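Local coordinates for protein ceramide very long chain fatty acid hydroxylase SCS7 (PDB 4ZR1) that hydroxylates the very long chain fatty acid of ceramides at C-2, as an integral membrane enzyme with a likely catalytic dimetal centre, at residues K203-F206 and A207-L211; T143-E146 and Y147-R151; W159-S163 and N164-A168. All coordinates share one frame; numbering follows the deposited sequence.

Interaction 1: K203-F206 and A207-L211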
ATOM      1  N   LYS A 203     -17.181  -5.812  12.646  1.00 73.59           N
ATOM      2  CA  LYS A 203     -18.433  -5.464  13.300  1.00 80.58           C
ATOM      3  C   LYS A 203     -19.588  -5.364  12.303  1.00 82.58           C
ATOM      4  O   LYS A 203     -20.700  -5.819  12.582  1.00 83.69           O
ATOM      5  CB  LYS A 203     -18.277  -4.153  14.078  1.00 82.81           C
ATOM      6  CG  LYS A 203     -17.175  -4.228  15.136  1.00 93.53           C
ATOM      7  CD  LYS A 203     -16.891  -2.880  15.779  1.00100.57           C
ATOM      8  CE  LYS A 203     -15.763  -2.992  16.793  1.00100.08           C
ATOM      9  NZ  LYS A 203     -15.912  -2.000  17.887  1.00105.31           N
ATOM     10  N   LEU A 204     -19.319  -4.787  11.137  1.00 72.96           N
ATOM     11  CA  LEU A 204     -20.361  -4.596  10.136  1.00 76.07           C
ATOM     12  C   LEU A 204     -20.912  -5.939   9.620  1.00 85.53           C
ATOM     13  O   LEU A 204     -22.122  -6.144   9.579  1.00 90.07           O
ATOM     14  CB  LEU A 204     -19.824  -3.759   8.974  1.00 80.53           C
ATOM     15  CG  LEU A 204     -20.846  -3.242   7.956  1.00 83.41           C
ATOM     16  CD1 LEU A 204     -21.904  -2.402   8.651  1.00 82.19           C
ATOM     17  CD2 LEU A 204     -20.169  -2.439   6.862  1.00 79.56           C
ATOM     18  N   VAL A 205     -20.016  -6.842   9.233  1.00 84.09           N
ATOM     19  CA  VAL A 205     -20.385  -8.184   8.796  1.00 82.11           C
ATOM     20  C   VAL A 205     -21.198  -8.948   9.857  1.00 86.12           C
ATOM     21  O   VAL A 205     -22.210  -9.578   9.540  1.00 83.97           O
ATOM     22  CB  VAL A 205     -19.123  -9.013   8.441  1.00 75.54           C
ATOM     23  CG1 VAL A 205     -19.499 -10.438   8.038  1.00 75.21           C
ATOM     24  CG2 VAL A 205     -18.350  -8.343   7.337  1.00 74.08           C
ATOM     25  N   PHE A 206     -20.756  -8.901  11.113  1.00 81.48           N
ATOM     26  CA  PHE A 206     -21.424  -9.661  12.167  1.00 74.23           C
ATOM     27  C   PHE A 206     -22.692  -8.979  12.670  1.00 86.54           C
ATOM     28  O   PHE A 206     -23.470  -9.578  13.413  1.00 96.82           O
ATOM     29  CB  PHE A 206     -20.467  -9.922  13.327  1.00 58.90           C
ATOM     30  CG  PHE A 206     -19.568 -11.107  13.108  1.00 68.14           C
ATOM     31  CD1 PHE A 206     -18.311 -10.949  12.542  1.00 71.40           C
ATOM     32  CD2 PHE A 206     -19.994 -12.383  13.441  1.00 64.63           C
ATOM     33  CE1 PHE A 206     -17.494 -12.037  12.328  1.00 65.66           C
ATOM     34  CE2 PHE A 206     -19.180 -13.475  13.229  1.00 66.04           C
ATOM     35  CZ  PHE A 206     -17.925 -13.302  12.676  1.00 71.60           C
ATOM     36  N   ALA A 207     -22.907  -7.738  12.243  1.00 88.38           N
ATOM     37  CA  ALA A 207     -24.120  -7.005  12.584  1.00 84.62           C
ATOM     38  C   ALA A 207     -25.200  -7.176  11.524  1.00 87.98           C
ATOM     39  O   ALA A 207     -26.388  -7.105  11.830  1.00 94.04           O
ATOM     40  CB  ALA A 207     -23.810  -5.542  12.775  1.00 89.84           C
ATOM     41  N   LEU A 208     -24.785  -7.399  10.281  1.00 87.65           N
ATOM     42  CA  LEU A 208     -25.728  -7.599   9.185  1.00 78.93           C
ATOM     43  C   LEU A 208     -26.070  -9.068   8.966  1.00 84.60           C
ATOM     44  O   LEU A 208     -27.228  -9.459   9.033  1.00 99.41           O
ATOM     45  CB  LEU A 208     -25.178  -7.014   7.886  1.00 78.73           C
ATOM     46  CG  LEU A 208     -24.797  -5.535   7.944  1.00 89.63           C
ATOM     47  CD1 LEU A 208     -24.405  -5.048   6.562  1.00 93.78           C
ATOM     48  CD2 LEU A 208     -25.924  -4.700   8.531  1.00 89.87           C
ATOM     49  N   LEU A 209     -25.057  -9.880   8.701  1.00 81.96           N
ATOM     50  CA  LEU A 209     -25.275 -11.270   8.317  1.00 75.81           C
ATOM     51  C   LEU A 209     -25.664 -12.147   9.493  1.00 72.80           C
ATOM     52  O   LEU A 209     -25.314 -11.859  10.636  1.00 80.23           O
ATOM     53  CB  LEU A 209     -24.021 -11.844   7.646  1.00 76.16           C
ATOM     54  CG  LEU A 209     -23.871 -11.651   6.137  1.00 76.51           C
ATOM     55  CD1 LEU A 209     -23.929 -10.191   5.738  1.00 77.86           C
ATOM     56  CD2 LEU A 209     -22.563 -12.265   5.682  1.00 75.97           C
ATOM     57  N   PRO A 210     -26.409 -13.223   9.208  1.00 76.81           N
ATOM     58  CA  PRO A 210     -26.624 -14.282  10.192  1.00 71.71           C
ATOM     59  C   PRO A 210     -25.290 -14.820  10.686  1.00 70.40           C
ATOM     60  O   PRO A 210     -24.356 -14.973   9.902  1.00 69.17           O
ATOM     61  CB  PRO A 210     -27.394 -15.349   9.405  1.00 70.24           C
ATOM     62  CG  PRO A 210     -28.064 -14.606   8.312  1.00 70.48           C
ATOM     63  CD  PRO A 210     -27.163 -13.460   7.961  1.00 75.54           C
ATOM     64  N   LEU A 211     -25.230 -15.126  11.972  1.00 69.99           N
ATOM     65  CA  LEU A 211     -23.994 -15.465  12.655  1.00 74.51           C
ATOM     66  C   LEU A 211     -23.000 -16.302  11.836  1.00 84.89           C
ATOM     67  O   LEU A 211     -21.895 -15.837  11.546  1.00 91.02           O
ATOM     68  CB  LEU A 211     -24.338 -16.177  13.961  1.00 62.91           C
ATOM     69  CG  LEU A 211     -23.242 -16.307  15.008  1.00 63.52           C
ATOM     70  CD1 LEU A 211     -23.747 -15.736  16.298  1.00 75.37           C
ATOM     71  CD2 LEU A 211     -22.941 -17.760  15.199  1.00 70.00           C
TER
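Leu-204 O, near the end of helix 191-208, takes two backbone donors at once, Leu-208 N at 3.0 Å and Ala-207 N at 3.2 Å. Both come from the same face of the carbonyl, but Leu-208 N is tilted only 20° from its plane, whereas Ala-207 N stands 72° out of it. Ala-207 N also has a weak, bent bond to Lys-203 O, its i-4 acceptor, at 2.9 Å. Val-205 O is served more regularly, by Leu-209 N at 3.0 Å. TM3 ends here: Leu-209 is the first residue to leave helical torsions, and Pro-210, which has no N-H to give, already sits at the N-cap position of helix 211-236, TM4. Two aliphatic side-chain pairs add to the backbone bonds. Leu-208 CD1 comes to 4.2 Å from Leu-204 CD1, the two side chains meeting at an oblique angle on the surface, and Val-205 CG1 lies 4.3 Å from Leu-209 CD2. Val-205 and Phe-206 also pack on Ala-214 of helix 211-236, the Phe-206 ring meets Tyr-215 edge-to-face, and Lys-203 and Val-205 touch two different bound tridecane molecules.

Interaction 2: T143-E146 and Y147-R151; sequences TLIE and YGLHR. With ZN (zinc ion), chain D.
Ile-145 and Leu-149, one turn apart on helix 128-154, make a within-helix contact in TM2, on the stretch that leads from the membrane to a zinc ion. Their side chains lie alongside one another and point the same way, with Ile-145 CG2 3.7 Å from Leu-149 CD1. The torsion of Ile-145 explains the pairing: CG1 is turned beside the backbone N (chi1 -69°), which leaves CG2 as the branch that meets the leucine. Leu-149 is also part of the pocket of a bound tridecane.

Four i to i-4 bonds run beneath, although the helix widens into a pi-type turn at 149-151. Tyr-147 N bonds to Thr-143 O at 3.1 Å, Gly-148 N to Leu-144 O at 2.8 Å, and Leu-149 N to Ile-145 O at 2.7 Å. His-150 N reaches Glu-146 O at a longer 3.3 Å.

The polar side chains of Thr-143, Glu-146 and His-150 are buried and bond to other parts of the chain. Glu-146 is extended, and its carboxylate bonds through OE1 to Val-265 N and through OE2 to Thr-266 OG1, while Thr-143 OG1 meets Trp-270 NE1; both thus tie the helix to the chain between residues 265 and 270. For His-150, CG lies opposite the backbone N (chi1 -169°), which carries the imidazole away from the preceding turn until NE2 binds the zinc at 2.3 Å. Its other nitrogen, ND1, is hydrogen-bonded to Phe-263 O, a second-shell contact that, with the zinc bond, helps set the rotation of the ring. His-155, His-174, His-178 and His-254 complete this five-histidine site. The spacing from His-150 to His-155 is that of an HX4H histidine box; this zinc and a second one likely form a catalytic dimetal centre.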
ATOM      1  N   THR A 143     -11.698  -7.785  -2.889  1.00 54.46           N
ATOM      2  CA  THR A 143     -11.051  -7.136  -4.035  1.00 69.74           C
ATOM      3  C   THR A 143     -11.621  -5.750  -4.285  1.00 75.78           C
ATOM      4  O   THR A 143     -10.938  -4.888  -4.841  1.00 78.85           O
ATOM      5  CB  THR A 143     -11.199  -7.938  -5.348  1.00 67.61           C
ATOM      6  OG1 THR A 143     -12.536  -7.810  -5.857  1.00 71.03           O
ATOM      7  CG2 THR A 143     -10.863  -9.381  -5.119  1.00 56.43           C
ATOM      8  N   LEU A 144     -12.880  -5.555  -3.889  1.00 68.25           N
ATOM      9  CA  LEU A 144     -13.536  -4.268  -4.051  1.00 72.70           C
ATOM     10  C   LEU A 144     -13.039  -3.300  -2.984  1.00 70.21           C
ATOM     11  O   LEU A 144     -12.691  -2.157  -3.282  1.00 71.16           O
ATOM     12  CB  LEU A 144     -15.057  -4.421  -3.987  1.00 74.49           C
ATOM     13  CG  LEU A 144     -15.825  -3.169  -4.425  1.00 81.77           C
ATOM     14  CD1 LEU A 144     -15.400  -2.702  -5.826  1.00 76.60           C
ATOM     15  CD2 LEU A 144     -17.315  -3.429  -4.379  1.00 84.90           C
ATOM     16  N   ILE A 145     -13.015  -3.777  -1.740  1.00 67.40           N
ATOM     17  CA  ILE A 145     -12.356  -3.093  -0.633  1.00 64.56           C
ATOM     18  C   ILE A 145     -10.909  -2.718  -0.964  1.00 74.15           C
ATOM     19  O   ILE A 145     -10.501  -1.557  -0.798  1.00 75.44           O
ATOM     20  CB  ILE A 145     -12.387  -3.965   0.621  1.00 65.62           C
ATOM     21  CG1 ILE A 145     -13.829  -4.067   1.129  1.00 66.03           C
ATOM     22  CG2 ILE A 145     -11.466  -3.408   1.690  1.00 68.58           C
ATOM     23  CD1 ILE A 145     -14.035  -5.130   2.188  1.00 70.67           C
ATOM     24  N   GLU A 146     -10.148  -3.704  -1.438  1.00 68.36           N
ATOM     25  CA  GLU A 146      -8.783  -3.490  -1.925  1.00 64.03           C
ATOM     26  C   GLU A 146      -8.698  -2.311  -2.897  1.00 66.44           C
ATOM     27  O   GLU A 146      -7.851  -1.439  -2.743  1.00 71.15           O
ATOM     28  CB  GLU A 146      -8.256  -4.758  -2.601  1.00 62.59           C
ATOM     29  CG  GLU A 146      -6.950  -4.560  -3.353  1.00 59.59           C
ATOM     30  CD  GLU A 146      -6.615  -5.727  -4.272  1.00 72.45           C
ATOM     31  OE1 GLU A 146      -6.224  -5.461  -5.436  1.00 78.67           O
ATOM     32  OE2 GLU A 146      -6.717  -6.900  -3.829  1.00 66.53           O
ATOM     33  N   TYR A 147      -9.588  -2.280  -3.885  1.00 68.79           N
ATOM     34  CA  TYR A 147      -9.660  -1.159  -4.826  1.00 68.09           C
ATOM     35  C   TYR A 147     -10.045   0.152  -4.133  1.00 71.47           C
ATOM     36  O   TYR A 147      -9.469   1.197  -4.424  1.00 78.32           O
ATOM     37  CB  TYR A 147     -10.660  -1.458  -5.957  1.00 65.53           C
ATOM     38  CG  TYR A 147     -10.795  -0.331  -6.957  1.00 71.30           C
ATOM     39  CD1 TYR A 147      -9.926  -0.225  -8.035  1.00 73.65           C
ATOM     40  CD2 TYR A 147     -11.781   0.643  -6.809  1.00 68.04           C
ATOM     41  CE1 TYR A 147     -10.038   0.814  -8.943  1.00 73.13           C
ATOM     42  CE2 TYR A 147     -11.899   1.676  -7.705  1.00 68.24           C
ATOM     43  CZ  TYR A 147     -11.026   1.757  -8.773  1.00 74.06           C
ATOM     44  OH  TYR A 147     -11.145   2.792  -9.670  1.00 79.26           O
ATOM     45  N   GLY A 148     -11.018   0.092  -3.224  1.00 73.64           N
ATOM     46  CA  GLY A 148     -11.557   1.284  -2.583  1.00 71.77           C
ATOM     47  C   GLY A 148     -10.638   1.942  -1.568  1.00 75.82           C
ATOM     48  O   GLY A 148     -10.444   3.162  -1.596  1.00 76.46           O
ATOM     49  N   LEU A 149     -10.087   1.144  -0.656  1.00 70.66           N
ATOM     50  CA  LEU A 149      -9.095   1.639   0.290  1.00 70.40           C
ATOM     51  C   LEU A 149      -7.920   2.269  -0.439  1.00 73.21           C
ATOM     52  O   LEU A 149      -7.516   3.387  -0.127  1.00 69.99           O
ATOM     53  CB  LEU A 149      -8.593   0.520   1.194  1.00 70.04           C
ATOM     54  CG  LEU A 149      -9.646   0.034   2.181  1.00 74.24           C
ATOM     55  CD1 LEU A 149      -9.057  -0.970   3.153  1.00 69.78           C
ATOM     56  CD2 LEU A 149     -10.227   1.229   2.910  1.00 72.72           C
ATOM     57  N   HIS A 150      -7.391   1.550  -1.423  1.00 68.20           N
ATOM     58  CA  HIS A 150      -6.232   2.025  -2.153  1.00 68.94           C
ATOM     59  C   HIS A 150      -6.496   3.347  -2.851  1.00 76.73           C
ATOM     60  O   HIS A 150      -5.708   4.283  -2.734  1.00 82.35           O
ATOM     61  CB  HIS A 150      -5.784   0.991  -3.174  1.00 69.78           C
ATOM     62  CG  HIS A 150      -4.448   1.293  -3.769  1.00 74.33           C
ATOM     63  ND1 HIS A 150      -3.912   0.566  -4.809  1.00 76.10           N
ATOM     64  CD2 HIS A 150      -3.536   2.243  -3.459  1.00 68.68           C
ATOM     65  CE1 HIS A 150      -2.727   1.061  -5.121  1.00 64.74           C
ATOM     66  NE2 HIS A 150      -2.475   2.077  -4.316  1.00 73.19           N
ATOM     67  N   ARG A 151      -7.610   3.433  -3.567  1.00 76.60           N
ATOM     68  CA  ARG A 151      -7.898   4.627  -4.361  1.00 79.81           C
ATOM     69  C   ARG A 151      -8.387   5.819  -3.536  1.00 82.23           C
ATOM     70  O   ARG A 151      -7.993   6.965  -3.791  1.00 80.11           O
ATOM     71  CB  ARG A 151      -8.932   4.301  -5.438  1.00 84.15           C
ATOM     72  CG  ARG A 151      -9.390   5.508  -6.229  1.00 83.93           C
ATOM     73  CD  ARG A 151     -10.283   5.096  -7.359  1.00 83.26           C
ATOM     74  NE  ARG A 151     -10.992   6.230  -7.937  1.00 85.69           N
ATOM     75  CZ  ARG A 151     -11.894   6.115  -8.901  1.00 81.84           C
ATOM     76  NH1 ARG A 151     -12.200   4.913  -9.381  1.00 77.95           N
ATOM     77  NH2 ARG A 151     -12.496   7.194  -9.374  1.00 87.13           N
TER
HETATM   78 ZN    ZN D 402      -0.621   3.454  -4.200  1.00 84.51          ZN

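Interaction 3: W159-S163 and N164-A168; sequences WLPES and NIAFA
Phe-167 turns one face of its ring to Ser-163 O, which sits over the ring centre, 2.9 Å above the plane. The ring gets there because its CG lies beside the backbone N (chi1 -53°), folding the side chain back over the start of its own helix. The same carbonyl oxygen also accepts from Phe-167 N at 3.2 Å, through a fairly straight bond, so one atom meets both the backbone and the ring of a single residue.

Around the rim of the ring the neighbours approach near its plane. Leu-160 CD1 lies 4.3 Å from Phe-167 CD1, and Glu-162 OE1 lies 4.2 Å from Phe-167 CZ; that oxygen has its hydrogen bond with Lys-71 N. Helix 71-78 continues this packing, with Tyr-74 stacked on the Phe-167 ring and Val-75 against Leu-160.

An apolar cluster gathers on Ala-166, whose CB bond points back at the preceding loop. Leu-160 CD2 approaches the Ala-166 CB to 3.9 Å, with the ring of Pro-161 and Ser-163 CB at similar range. Leu-160 thus splits its two methyls, one going to the phenylalanine edge and the other to the alanine.

The hydroxyl of Ser-163 does the polar work. With OG opposite its own backbone N (chi1 172°), it swings over the first turn and accepts weak bonds from Ile-165 N at 3.2 Å and Ala-166 N at 3.4 Å, amides of the first turn, of which Ala-166 N also bonds weakly to Ser-163 O. A serine whose side chain covers the opening amides in this way is a classical N-cap, and here it starts helix 164-179, the probably cytoplasmic helix that carries the zinc ligands His-174, His-177 and His-178.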
ATOM      1  N   TRP A 159      -7.120  15.773  -1.736  1.00 88.18           N
ATOM      2  CA  TRP A 159      -8.219  16.066  -0.819  1.00 94.39           C
ATOM      3  C   TRP A 159      -7.774  16.243   0.643  1.00 97.65           C
ATOM      4  O   TRP A 159      -8.603  16.490   1.519  1.00108.80           O
ATOM      5  CB  TRP A 159      -9.283  14.960  -0.914  1.00100.29           C
ATOM      6  CG  TRP A 159      -9.757  14.689  -2.333  1.00115.38           C
ATOM      7  CD1 TRP A 159      -9.918  15.607  -3.333  1.00120.64           C
ATOM      8  CD2 TRP A 159     -10.112  13.413  -2.902  1.00125.93           C
ATOM      9  NE1 TRP A 159     -10.357  14.987  -4.482  1.00126.74           N
ATOM     10  CE2 TRP A 159     -10.483  13.643  -4.246  1.00125.95           C
ATOM     11  CE3 TRP A 159     -10.152  12.101  -2.406  1.00125.12           C
ATOM     12  CZ2 TRP A 159     -10.888  12.609  -5.099  1.00119.87           C
ATOM     13  CZ3 TRP A 159     -10.555  11.074  -3.258  1.00117.66           C
ATOM     14  CH2 TRP A 159     -10.919  11.338  -4.585  1.00118.09           C
ATOM     15  N   LEU A 160      -6.474  16.132   0.905  1.00 87.37           N
ATOM     16  CA  LEU A 160      -5.943  16.237   2.268  1.00 87.11           C
ATOM     17  C   LEU A 160      -5.984  17.654   2.846  1.00 91.52           C
ATOM     18  O   LEU A 160      -5.811  18.636   2.123  1.00 96.79           O
ATOM     19  CB  LEU A 160      -4.495  15.737   2.314  1.00 92.53           C
ATOM     20  CG  LEU A 160      -4.175  14.250   2.488  1.00 87.31           C
ATOM     21  CD1 LEU A 160      -2.721  13.999   2.118  1.00 84.38           C
ATOM     22  CD2 LEU A 160      -4.427  13.820   3.918  1.00 76.87           C
ATOM     23  N   PRO A 161      -6.191  17.762   4.168  1.00 85.57           N
ATOM     24  CA  PRO A 161      -6.135  19.045   4.874  1.00 74.17           C
ATOM     25  C   PRO A 161      -4.750  19.664   4.850  1.00 89.99           C
ATOM     26  O   PRO A 161      -3.796  19.036   4.396  1.00100.80           O
ATOM     27  CB  PRO A 161      -6.512  18.679   6.314  1.00 77.31           C
ATOM     28  CG  PRO A 161      -7.153  17.335   6.234  1.00 80.32           C
ATOM     29  CD  PRO A 161      -6.518  16.649   5.074  1.00 86.18           C
ATOM     30  N   GLU A 162      -4.646  20.895   5.342  1.00 97.80           N
ATOM     31  CA  GLU A 162      -3.347  21.508   5.581  1.00 92.41           C
ATOM     32  C   GLU A 162      -2.935  21.221   7.015  1.00 92.86           C
ATOM     33  O   GLU A 162      -2.876  22.117   7.853  1.00 98.10           O
ATOM     34  CB  GLU A 162      -3.389  23.008   5.304  1.00 81.95           C
ATOM     35  CG  GLU A 162      -3.587  23.347   3.827  1.00 88.46           C
ATOM     36  CD  GLU A 162      -2.354  23.038   2.988  1.00 95.27           C
ATOM     37  OE1 GLU A 162      -1.296  22.733   3.583  1.00101.14           O
ATOM     38  OE2 GLU A 162      -2.437  23.101   1.738  1.00 90.34           O
ATOM     39  N   SER A 163      -2.669  19.944   7.279  1.00 88.57           N
ATOM     40  CA  SER A 163      -2.344  19.461   8.612  1.00 85.39           C
ATOM     41  C   SER A 163      -1.179  18.486   8.594  1.00 90.74           C
ATOM     42  O   SER A 163      -1.099  17.612   7.731  1.00 96.76           O
ATOM     43  CB  SER A 163      -3.558  18.785   9.246  1.00 87.51           C
ATOM     44  OG  SER A 163      -3.196  18.145  10.456  1.00 92.80           O
ATOM     45  N   ASN A 164      -0.279  18.631   9.560  1.00 86.74           N
ATOM     46  CA  ASN A 164       0.820  17.694   9.691  1.00 75.97           C
ATOM     47  C   ASN A 164       0.342  16.339  10.210  1.00 78.36           C
ATOM     48  O   ASN A 164       0.870  15.301   9.815  1.00 83.99           O
ATOM     49  CB  ASN A 164       1.910  18.264  10.602  1.00 75.79           C
ATOM     50  CG  ASN A 164       2.708  19.364   9.933  1.00 78.88           C
ATOM     51  OD1 ASN A 164       2.716  19.483   8.710  1.00 91.10           O
ATOM     52  ND2 ASN A 164       3.410  20.152  10.730  1.00 77.40           N
ATOM     53  N   ILE A 165      -0.662  16.342  11.083  1.00 85.48           N
ATOM     54  CA  ILE A 165      -1.195  15.089  11.613  1.00 88.51           C
ATOM     55  C   ILE A 165      -1.859  14.282  10.495  1.00 87.13           C
ATOM     56  O   ILE A 165      -1.903  13.052  10.552  1.00 85.69           O
ATOM     57  CB  ILE A 165      -2.212  15.326  12.757  1.00 85.19           C
ATOM     58  CG1 ILE A 165      -1.577  16.136  13.880  1.00 81.23           C
ATOM     59  CG2 ILE A 165      -2.725  14.003  13.322  1.00 74.01           C
ATOM     60  CD1 ILE A 165      -2.495  16.331  15.064  1.00 84.90           C
ATOM     61  N   ALA A 166      -2.357  14.977   9.474  1.00 80.85           N
ATOM     62  CA  ALA A 166      -2.961  14.303   8.325  1.00 77.50           C
ATOM     63  C   ALA A 166      -1.887  13.687   7.434  1.00 78.23           C
ATOM     64  O   ALA A 166      -2.018  12.547   6.988  1.00 82.92           O
ATOM     65  CB  ALA A 166      -3.828  15.273   7.522  1.00 80.79           C
ATOM     66  N   PHE A 167      -0.820  14.441   7.187  1.00 79.78           N
ATOM     67  CA  PHE A 167       0.293  13.957   6.370  1.00 80.73           C
ATOM     68  C   PHE A 167       0.961  12.739   7.025  1.00 74.77           C
ATOM     69  O   PHE A 167       1.438  11.839   6.341  1.00 68.11           O
ATOM     70  CB  PHE A 167       1.342  15.059   6.150  1.00 88.18           C
ATOM     71  CG  PHE A 167       0.790  16.354   5.607  1.00 86.18           C
ATOM     72  CD1 PHE A 167      -0.375  16.383   4.862  1.00 85.27           C
ATOM     73  CD2 PHE A 167       1.457  17.549   5.842  1.00 88.53           C
ATOM     74  CE1 PHE A 167      -0.871  17.579   4.369  1.00 90.95           C
ATOM     75  CE2 PHE A 167       0.970  18.746   5.348  1.00 86.82           C
ATOM     76  CZ  PHE A 167      -0.195  18.761   4.612  1.00 90.17           C
ATOM     77  N   ALA A 168       1.010  12.720   8.354  1.00 68.58           N
ATOM     78  CA  ALA A 168       1.669  11.625   9.057  1.00 69.85           C
ATOM     79  C   ALA A 168       0.805  10.365   8.996  1.00 73.34           C
ATOM     80  O   ALA A 168       1.319   9.244   8.891  1.00 82.13           O
ATOM     81  CB  ALA A 168       1.972  12.023  10.512  1.00 55.17           C
TER

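Overall arrangement
Along the chain the order is interaction 2, interaction 3, interaction 1, all within the fatty acid hydroxylase domain. Interaction 2 lies within helix 128-154, interaction 3 begins the next helix, 164-179, and interaction 1 ends the one after, 191-208. Interaction 2 is central: its centre is about 20 Å from that of interaction 1 and 21 Å from that of interaction 3, whereas the centres of the outer two are 33 Å apart. None touches another, although the nearest atoms of interactions 2 and 3 come within about 5 Å. Interaction 2 holds a zinc ligand and interaction 3 starts a helix bearing three more, while interaction 1 lies away from the metals, at the turn between TM3 and TM4.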